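Ectonucleoside triphosphate diphosphohydrolase 4 (Homo sapiens, PDB 6WG5) belongs to the GDA1/CD39 family of nucleoside phosphatases, whose chains are built on the actin-like ATPase fold. Local coordinates at residues A[288-291]-A[292-296]; A[329-333]-A[334-338]. All coordinates share one frame; numbering follows the deposited sequence.

Interaction 1: residues A[288-291]-A[292-296]; sequences QRYE and DRIFA. With NAG (2-acetamido-2-deoxy-beta-D-glucopyranose), chain B.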
ATOM      1  N   GLN A 288      -7.724  19.301   5.064  1.00 28.31           N
ATOM      2  CA  GLN A 288      -7.433  20.544   4.360  1.00 33.16           C
ATOM      3  C   GLN A 288      -8.589  20.944   3.452  1.00 29.79           C
ATOM      4  O   GLN A 288      -8.958  22.122   3.388  1.00 32.13           O
ATOM      5  CB  GLN A 288      -6.138  20.403   3.557  1.00 37.45           C
ATOM      6  CG  GLN A 288      -5.695  21.687   2.872  1.00 47.10           C
ATOM      7  CD  GLN A 288      -5.488  22.828   3.853  1.00 56.35           C
ATOM      8  OE1 GLN A 288      -4.667  22.736   4.767  1.00 60.62           O
ATOM      9  NE2 GLN A 288      -6.243  23.908   3.672  1.00 55.00           N
ATOM     10  N   ARG A 289      -9.176  19.977   2.743  1.00 25.54           N
ATOM     11  CA  ARG A 289     -10.345  20.275   1.922  1.00 26.06           C
ATOM     12  C   ARG A 289     -11.501  20.764   2.783  1.00 26.58           C
ATOM     13  O   ARG A 289     -12.279  21.630   2.365  1.00 27.51           O
ATOM     14  CB  ARG A 289     -10.752  19.034   1.128  1.00 25.29           C
ATOM     15  CG  ARG A 289      -9.705  18.561   0.125  1.00 24.93           C
ATOM     16  CD  ARG A 289     -10.048  17.184  -0.403  1.00 24.12           C
ATOM     17  NE  ARG A 289     -11.420  17.141  -0.893  1.00 24.46           N
ATOM     18  CZ  ARG A 289     -12.166  16.045  -0.954  1.00 23.90           C
ATOM     19  NH1 ARG A 289     -13.408  16.120  -1.416  1.00 25.39           N
ATOM     20  NH2 ARG A 289     -11.684  14.877  -0.551  1.00 22.97           N
ATOM     21  N   TYR A 290     -11.626  20.220   3.996  1.00 31.57           N
ATOM     22  CA  TYR A 290     -12.682  20.646   4.906  1.00 30.50           C
ATOM     23  C   TYR A 290     -12.451  22.078   5.375  1.00 31.16           C
ATOM     24  O   TYR A 290     -13.371  22.904   5.360  1.00 33.17           O
ATOM     25  CB  TYR A 290     -12.753  19.679   6.090  1.00 27.84           C
ATOM     26  CG  TYR A 290     -13.717  20.077   7.185  1.00 30.38           C
ATOM     27  CD1 TYR A 290     -15.085  20.095   6.960  1.00 36.56           C
ATOM     28  CD2 TYR A 290     -13.258  20.415   8.450  1.00 28.87           C
ATOM     29  CE1 TYR A 290     -15.969  20.451   7.962  1.00 35.77           C
ATOM     30  CE2 TYR A 290     -14.132  20.769   9.457  1.00 32.07           C
ATOM     31  CZ  TYR A 290     -15.486  20.785   9.208  1.00 32.92           C
ATOM     32  OH  TYR A 290     -16.363  21.144  10.207  1.00 34.62           O
ATOM     33  N   GLU A 291     -11.220  22.395   5.787  1.00 34.46           N
ATOM     34  CA  GLU A 291     -10.909  23.762   6.190  1.00 29.01           C
ATOM     35  C   GLU A 291     -11.075  24.737   5.033  1.00 34.39           C
ATOM     36  O   GLU A 291     -11.486  25.883   5.245  1.00 34.56           O
ATOM     37  CB  GLU A 291      -9.486  23.833   6.747  1.00 31.80           C
ATOM     38  CG  GLU A 291      -9.303  23.098   8.073  1.00 30.83           C
ATOM     39  CD  GLU A 291      -7.882  23.171   8.602  1.00 33.73           C
ATOM     40  OE1 GLU A 291      -7.031  23.817   7.955  1.00 38.04           O
ATOM     41  OE2 GLU A 291      -7.614  22.580   9.671  1.00 37.09           O
ATOM     42  N   ASP A 292     -10.766  24.304   3.808  1.00 34.75           N
ATOM     43  CA  ASP A 292     -10.932  25.177   2.651  1.00 33.39           C
ATOM     44  C   ASP A 292     -12.380  25.621   2.498  1.00 33.24           C
ATOM     45  O   ASP A 292     -12.646  26.774   2.141  1.00 37.66           O
ATOM     46  CB  ASP A 292     -10.458  24.470   1.381  1.00 39.88           C
ATOM     47  CG  ASP A 292      -8.946  24.410   1.271  1.00 48.23           C
ATOM     48  OD1 ASP A 292      -8.262  25.204   1.952  1.00 50.46           O
ATOM     49  OD2 ASP A 292      -8.442  23.574   0.491  1.00 54.40           O
ATOM     50  N   ARG A 293     -13.334  24.723   2.758  1.00 36.04           N
ATOM     51  CA  ARG A 293     -14.735  25.084   2.582  1.00 39.31           C
ATOM     52  C   ARG A 293     -15.231  25.952   3.734  1.00 38.29           C
ATOM     53  O   ARG A 293     -16.056  26.848   3.526  1.00 38.90           O
ATOM     54  CB  ARG A 293     -15.604  23.832   2.440  1.00 41.54           C
ATOM     55  CG  ARG A 293     -16.882  24.089   1.649  1.00 51.56           C
ATOM     56  CD  ARG A 293     -17.864  22.931   1.716  1.00 61.97           C
ATOM     57  NE  ARG A 293     -17.596  21.902   0.713  1.00 72.24           N
ATOM     58  CZ  ARG A 293     -18.358  20.825   0.524  1.00 76.27           C
ATOM     59  NH1 ARG A 293     -19.439  20.634   1.271  1.00 78.15           N
ATOM     60  NH2 ARG A 293     -18.040  19.938  -0.412  1.00 74.59           N
ATOM     61  N   ILE A 294     -14.750  25.698   4.953  1.00 31.65           N
ATOM     62  CA  ILE A 294     -15.046  26.598   6.066  1.00 32.62           C
ATOM     63  C   ILE A 294     -14.577  28.005   5.729  1.00 33.90           C
ATOM     64  O   ILE A 294     -15.297  28.990   5.936  1.00 35.15           O
ATOM     65  CB  ILE A 294     -14.393  26.087   7.363  1.00 31.97           C
ATOM     66  CG1 ILE A 294     -15.064  24.792   7.822  1.00 30.96           C
ATOM     67  CG2 ILE A 294     -14.470  27.153   8.465  1.00 33.15           C
ATOM     68  CD1 ILE A 294     -14.385  24.147   9.015  1.00 30.25           C
ATOM     69  N   PHE A 295     -13.355  28.119   5.207  1.00 34.25           N
ATOM     70  CA  PHE A 295     -12.814  29.426   4.858  1.00 37.19           C
ATOM     71  C   PHE A 295     -13.641  30.082   3.759  1.00 38.24           C
ATOM     72  O   PHE A 295     -14.008  31.259   3.858  1.00 41.27           O
ATOM     73  CB  PHE A 295     -11.355  29.289   4.425  1.00 34.73           C
ATOM     74  CG  PHE A 295     -10.695  30.598   4.129  1.00 36.04           C
ATOM     75  CD1 PHE A 295     -10.722  31.131   2.851  1.00 40.58           C
ATOM     76  CD2 PHE A 295     -10.061  31.308   5.133  1.00 38.62           C
ATOM     77  CE1 PHE A 295     -10.124  32.344   2.579  1.00 43.67           C
ATOM     78  CE2 PHE A 295      -9.461  32.524   4.869  1.00 45.22           C
ATOM     79  CZ  PHE A 295      -9.493  33.043   3.590  1.00 46.73           C
ATOM     80  N   ALA A 296     -13.948  29.329   2.701  1.00 35.21           N
ATOM     81  CA  ALA A 296     -14.688  29.898   1.581  1.00 36.12           C
ATOM     82  C   ALA A 296     -16.097  30.305   1.994  1.00 36.96           C
ATOM     83  O   ALA A 296     -16.619  31.317   1.513  1.00 38.30           O
ATOM     84  CB  ALA A 296     -14.741  28.897   0.429  1.00 35.22           C
TER
HETATM   85  C1  NAG B   1     -14.621  16.430  -5.245  1.00 45.29           C
HETATM   86  C2  NAG B   1     -13.228  16.677  -5.834  1.00 44.42           C
HETATM   87  C3  NAG B   1     -13.059  18.146  -6.224  1.00 52.56           C
HETATM   88  C4  NAG B   1     -14.223  18.633  -7.079  1.00 63.35           C
HETATM   89  C5  NAG B   1     -15.546  18.305  -6.403  1.00 64.00           C
HETATM   90  C6  NAG B   1     -16.749  18.641  -7.251  1.00 67.87           C
HETATM   91  C7  NAG B   1     -11.261  15.370  -5.145  1.00 39.40           C
HETATM   92  C8  NAG B   1     -10.267  15.121  -4.052  1.00 40.97           C
HETATM   93  N2  NAG B   1     -12.194  16.292  -4.886  1.00 41.42           N
HETATM   94  O3  NAG B   1     -11.838  18.298  -6.939  1.00 49.54           O
HETATM   95  O4  NAG B   1     -14.142  20.047  -7.225  1.00 80.81           O
HETATM   96  O5  NAG B   1     -15.610  16.898  -6.145  1.00 60.73           O
HETATM   97  O6  NAG B   1     -17.926  18.031  -6.738  1.00 74.65           O
HETATM   98  O7  NAG B   1     -11.222  14.764  -6.211  1.00 41.11           O

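Interaction 2: residues A[329-333]-A[334-338]; sequences EIQQN and GQTIY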
ATOM      1  N   GLU A 329      -7.095  28.027  14.059  1.00 43.81           N
ATOM      2  CA  GLU A 329      -7.348  29.105  13.117  1.00 49.08           C
ATOM      3  C   GLU A 329      -6.916  28.682  11.720  1.00 48.02           C
ATOM      4  O   GLU A 329      -5.986  27.889  11.552  1.00 48.70           O
ATOM      5  CB  GLU A 329      -6.627  30.393  13.537  1.00 54.85           C
ATOM      6  CG  GLU A 329      -5.113  30.288  13.559  1.00 66.31           C
ATOM      7  CD  GLU A 329      -4.463  31.447  14.293  1.00 75.15           C
ATOM      8  OE1 GLU A 329      -5.064  31.949  15.266  1.00 74.73           O
ATOM      9  OE2 GLU A 329      -3.352  31.859  13.895  1.00 80.75           O
ATOM     10  N   ILE A 330      -7.616  29.219  10.723  1.00 39.35           N
ATOM     11  CA  ILE A 330      -7.332  28.977   9.313  1.00 36.50           C
ATOM     12  C   ILE A 330      -6.782  30.264   8.719  1.00 38.32           C
ATOM     13  O   ILE A 330      -7.419  31.318   8.818  1.00 43.27           O
ATOM     14  CB  ILE A 330      -8.589  28.525   8.550  1.00 31.64           C
ATOM     15  CG1 ILE A 330      -9.198  27.282   9.204  1.00 30.31           C
ATOM     16  CG2 ILE A 330      -8.255  28.250   7.087  1.00 30.93           C
ATOM     17  CD1 ILE A 330     -10.571  26.931   8.675  1.00 29.28           C
ATOM     18  N   GLN A 331      -5.607  30.178   8.103  1.00 49.71           N
ATOM     19  CA  GLN A 331      -4.967  31.318   7.461  1.00 49.21           C
ATOM     20  C   GLN A 331      -4.865  31.050   5.969  1.00 48.67           C
ATOM     21  O   GLN A 331      -4.325  30.018   5.556  1.00 51.00           O
ATOM     22  CB  GLN A 331      -3.585  31.580   8.059  1.00 55.01           C
ATOM     23  CG  GLN A 331      -3.640  32.360   9.360  1.00 66.78           C
ATOM     24  CD  GLN A 331      -2.564  31.945  10.341  1.00 78.10           C
ATOM     25  OE1 GLN A 331      -1.510  31.439   9.952  1.00 80.04           O
ATOM     26  NE2 GLN A 331      -2.830  32.150  11.626  1.00 82.28           N
ATOM     27  N   GLN A 332      -5.379  31.978   5.166  1.00 56.14           N
ATOM     28  CA  GLN A 332      -5.507  31.754   3.733  1.00 59.04           C
ATOM     29  C   GLN A 332      -5.740  33.094   3.054  1.00 61.08           C
ATOM     30  O   GLN A 332      -6.661  33.827   3.430  1.00 61.16           O
ATOM     31  CB  GLN A 332      -6.661  30.780   3.454  1.00 58.47           C
ATOM     32  CG  GLN A 332      -6.645  30.119   2.091  1.00 60.99           C
ATOM     33  CD  GLN A 332      -7.542  28.894   2.049  1.00 61.87           C
ATOM     34  OE1 GLN A 332      -7.478  28.034   2.929  1.00 58.52           O
ATOM     35  NE2 GLN A 332      -8.392  28.816   1.033  1.00 63.81           N
ATOM     36  N   ASN A 333      -4.902  33.416   2.069  1.00 77.18           N
ATOM     37  CA  ASN A 333      -4.981  34.688   1.349  1.00 77.78           C
ATOM     38  C   ASN A 333      -4.767  35.876   2.282  1.00 76.95           C
ATOM     39  O   ASN A 333      -5.320  36.957   2.065  1.00 74.64           O
ATOM     40  CB  ASN A 333      -6.319  34.832   0.617  1.00 79.03           C
ATOM     41  CG  ASN A 333      -6.568  33.711  -0.374  1.00 83.94           C
ATOM     42  OD1 ASN A 333      -5.630  33.139  -0.928  1.00 89.20           O
ATOM     43  ND2 ASN A 333      -7.838  33.396  -0.603  1.00 82.40           N
ATOM     44  N   GLY A 334      -3.962  35.689   3.327  1.00 70.70           N
ATOM     45  CA  GLY A 334      -3.724  36.726   4.307  1.00 72.92           C
ATOM     46  C   GLY A 334      -4.802  36.873   5.357  1.00 72.55           C
ATOM     47  O   GLY A 334      -4.531  37.436   6.425  1.00 76.95           O
ATOM     48  N   GLN A 335      -6.012  36.390   5.095  1.00 68.07           N
ATOM     49  CA  GLN A 335      -7.084  36.443   6.075  1.00 63.53           C
ATOM     50  C   GLN A 335      -6.868  35.387   7.157  1.00 63.28           C
ATOM     51  O   GLN A 335      -5.965  34.548   7.084  1.00 59.83           O
ATOM     52  CB  GLN A 335      -8.439  36.235   5.399  1.00 61.60           C
ATOM     53  CG  GLN A 335      -8.810  37.315   4.396  1.00 71.73           C
ATOM     54  CD  GLN A 335      -9.012  38.669   5.045  1.00 78.07           C
ATOM     55  OE1 GLN A 335      -9.953  38.869   5.814  1.00 81.23           O
ATOM     56  NE2 GLN A 335      -8.121  39.608   4.743  1.00 78.85           N
ATOM     57  N   THR A 336      -7.722  35.436   8.177  1.00 56.28           N
ATOM     58  CA  THR A 336      -7.679  34.480   9.273  1.00 53.64           C
ATOM     59  C   THR A 336      -9.098  34.190   9.727  1.00 51.89           C
ATOM     60  O   THR A 336      -9.897  35.115   9.904  1.00 55.55           O
ATOM     61  CB  THR A 336      -6.842  35.010  10.446  1.00 57.59           C
ATOM     62  OG1 THR A 336      -5.451  34.954  10.104  1.00 60.36           O
ATOM     63  CG2 THR A 336      -7.082  34.190  11.717  1.00 54.13           C
ATOM     64  N   ILE A 337      -9.403  32.910   9.911  1.00 34.71           N
ATOM     65  CA  ILE A 337     -10.685  32.462  10.438  1.00 33.98           C
ATOM     66  C   ILE A 337     -10.410  31.666  11.702  1.00 33.59           C
ATOM     67  O   ILE A 337      -9.523  30.806  11.718  1.00 32.83           O
ATOM     68  CB  ILE A 337     -11.461  31.622   9.408  1.00 32.51           C
ATOM     69  CG1 ILE A 337     -11.755  32.459   8.159  1.00 33.08           C
ATOM     70  CG2 ILE A 337     -12.755  31.084  10.008  1.00 31.90           C
ATOM     71  CD1 ILE A 337     -12.554  33.730   8.425  1.00 34.51           C
ATOM     72  N   TYR A 338     -11.164  31.956  12.756  1.00 35.71           N
ATOM     73  CA  TYR A 338     -10.946  31.356  14.062  1.00 36.32           C
ATOM     74  C   TYR A 338     -11.976  30.265  14.320  1.00 36.02           C
ATOM     75  O   TYR A 338     -13.160  30.424  14.005  1.00 34.38           O
ATOM     76  CB  TYR A 338     -11.012  32.421  15.157  1.00 37.60           C
ATOM     77  CG  TYR A 338      -9.983  33.513  14.974  1.00 41.88           C
ATOM     78  CD1 TYR A 338      -8.682  33.354  15.438  1.00 42.22           C
ATOM     79  CD2 TYR A 338     -10.307  34.699  14.328  1.00 45.07           C
ATOM     80  CE1 TYR A 338      -7.736  34.346  15.267  1.00 49.00           C
ATOM     81  CE2 TYR A 338      -9.367  35.700  14.155  1.00 49.66           C
ATOM     82  CZ  TYR A 338      -8.083  35.518  14.625  1.00 53.41           C
ATOM     83  OH  TYR A 338      -7.144  36.510  14.455  1.00 55.94           O
TER

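Interaction 1: residues A[288-291]-A[292-296]
Over one face of the Tyr290 ring lies the end of Ile294, one helical turn further on: its CD1 stands 3.8 Å from the ring centroid, 29° off the normal, and comes closest to Tyr290 CE2 at 3.4 Å, a CH-pi contact. Tyr290 reaches this place because its ring swings away from the backbone N (chi1 174°), and its OH is hydrogen-bonded to Asp319, which helps fix the ring's tilt. The other flat group, the Arg289 guanidinium, has the N-acetyl methyl of the sugar, NAG C8, over its centre, 3.7 Å from Arg289 CZ. Its NH groups hydrogen-bond to the carbonyl oxygens of Phe355 and Gly280, and Phe281 makes a cation-pi contact with it. A long, flat cation suits all these tasks.

On another side of the helix, Gln288 NE2 donates to Asp292 OD1 at 3.0 Å. The acceptor lies in the plane of the amide, but the amide meets the carboxylate from above, 49° out of its plane. The polar pair suits the more exposed side, and its reach comes from the bend at chi2 of Gln288. The helix's own i to i+4 backbone bonds continue through the segment, among them Ile294 N to Tyr290 O at 3.1 Å. The pattern is that of an amphipathic alpha helix, with i to i+4 side-chain pairs on two of its sides.

Interaction 2: residues A[329-333]-A[334-338]
Between Ile330 and Ile337 two backbone hydrogen bonds form the centre of the ladder: Ile330 N to Ile337 O at 2.7 Å and Ile337 N to Ile330 O at 2.8 Å. Nearer the turn, Gln332 N gives a longer bond to Gln335 O (3.3 Å), and the return bond from Gln335 N to Gln332 O is weak. CA-H...O contacts fill in at the non-hydrogen-bonded pairs, as where Thr336 CA sits 3.2 Å from Ile330 O.

The turn from Gln332 to Gln335 is type I'. It needs positive phi at both inner positions, 61° at Asn333 and 81° at Gly334; asparagine tolerates this well, and at Gly334 a side chain would run into the preceding carbonyl.

Apolar contact joins the two isoleucines on one face, Ile330 CB lying 4.3 Å from Ile337 CB; beta-branched residues suit a strand, and this face turns to helix 283-296.

On the other face Glu329 and Tyr338 run alongside each other in the same direction. Glu329 CG sits between the backbone N and the carbonyl carbon (chi1 63°), and the chain then extends to bring Glu329 OE1 3.6 Å from Tyr338 CE1. Thr336 places CG2 over one face of that ring, displaced toward its rim, and Thr336 OG1 is 3.2 Å from Gln331 CG. The chemistry implies a two-sided hairpin: one face has its isoleucines buried against the helix, with glutamines flanking them toward the turn, and the other is mostly polar, toward solvent.

Interactions 1 and 2 are successive along the chain and lie against each other, their centres 10 Å apart: the hairpin 327-341 packs on helix 283-296. The Ile330 and Ile337 face of interaction 2 meets the helix, where Ile330 CD1 lies 3.7 Å from Glu291 O and Ile337 CG1 lies 3.7 Å from Phe295 CD2. Phe295 reaches from the helix onto the hairpin, touching Gln332 and Gln335 as well as Ile337. Ile294 adds apolar contact to Ile330 and Leu339. The glycan belongs to interaction 1, at Arg289, while the side chain of Gln332 is about 13 Å from the sugar. This sugar is attached to the protein and marks no binding pocket.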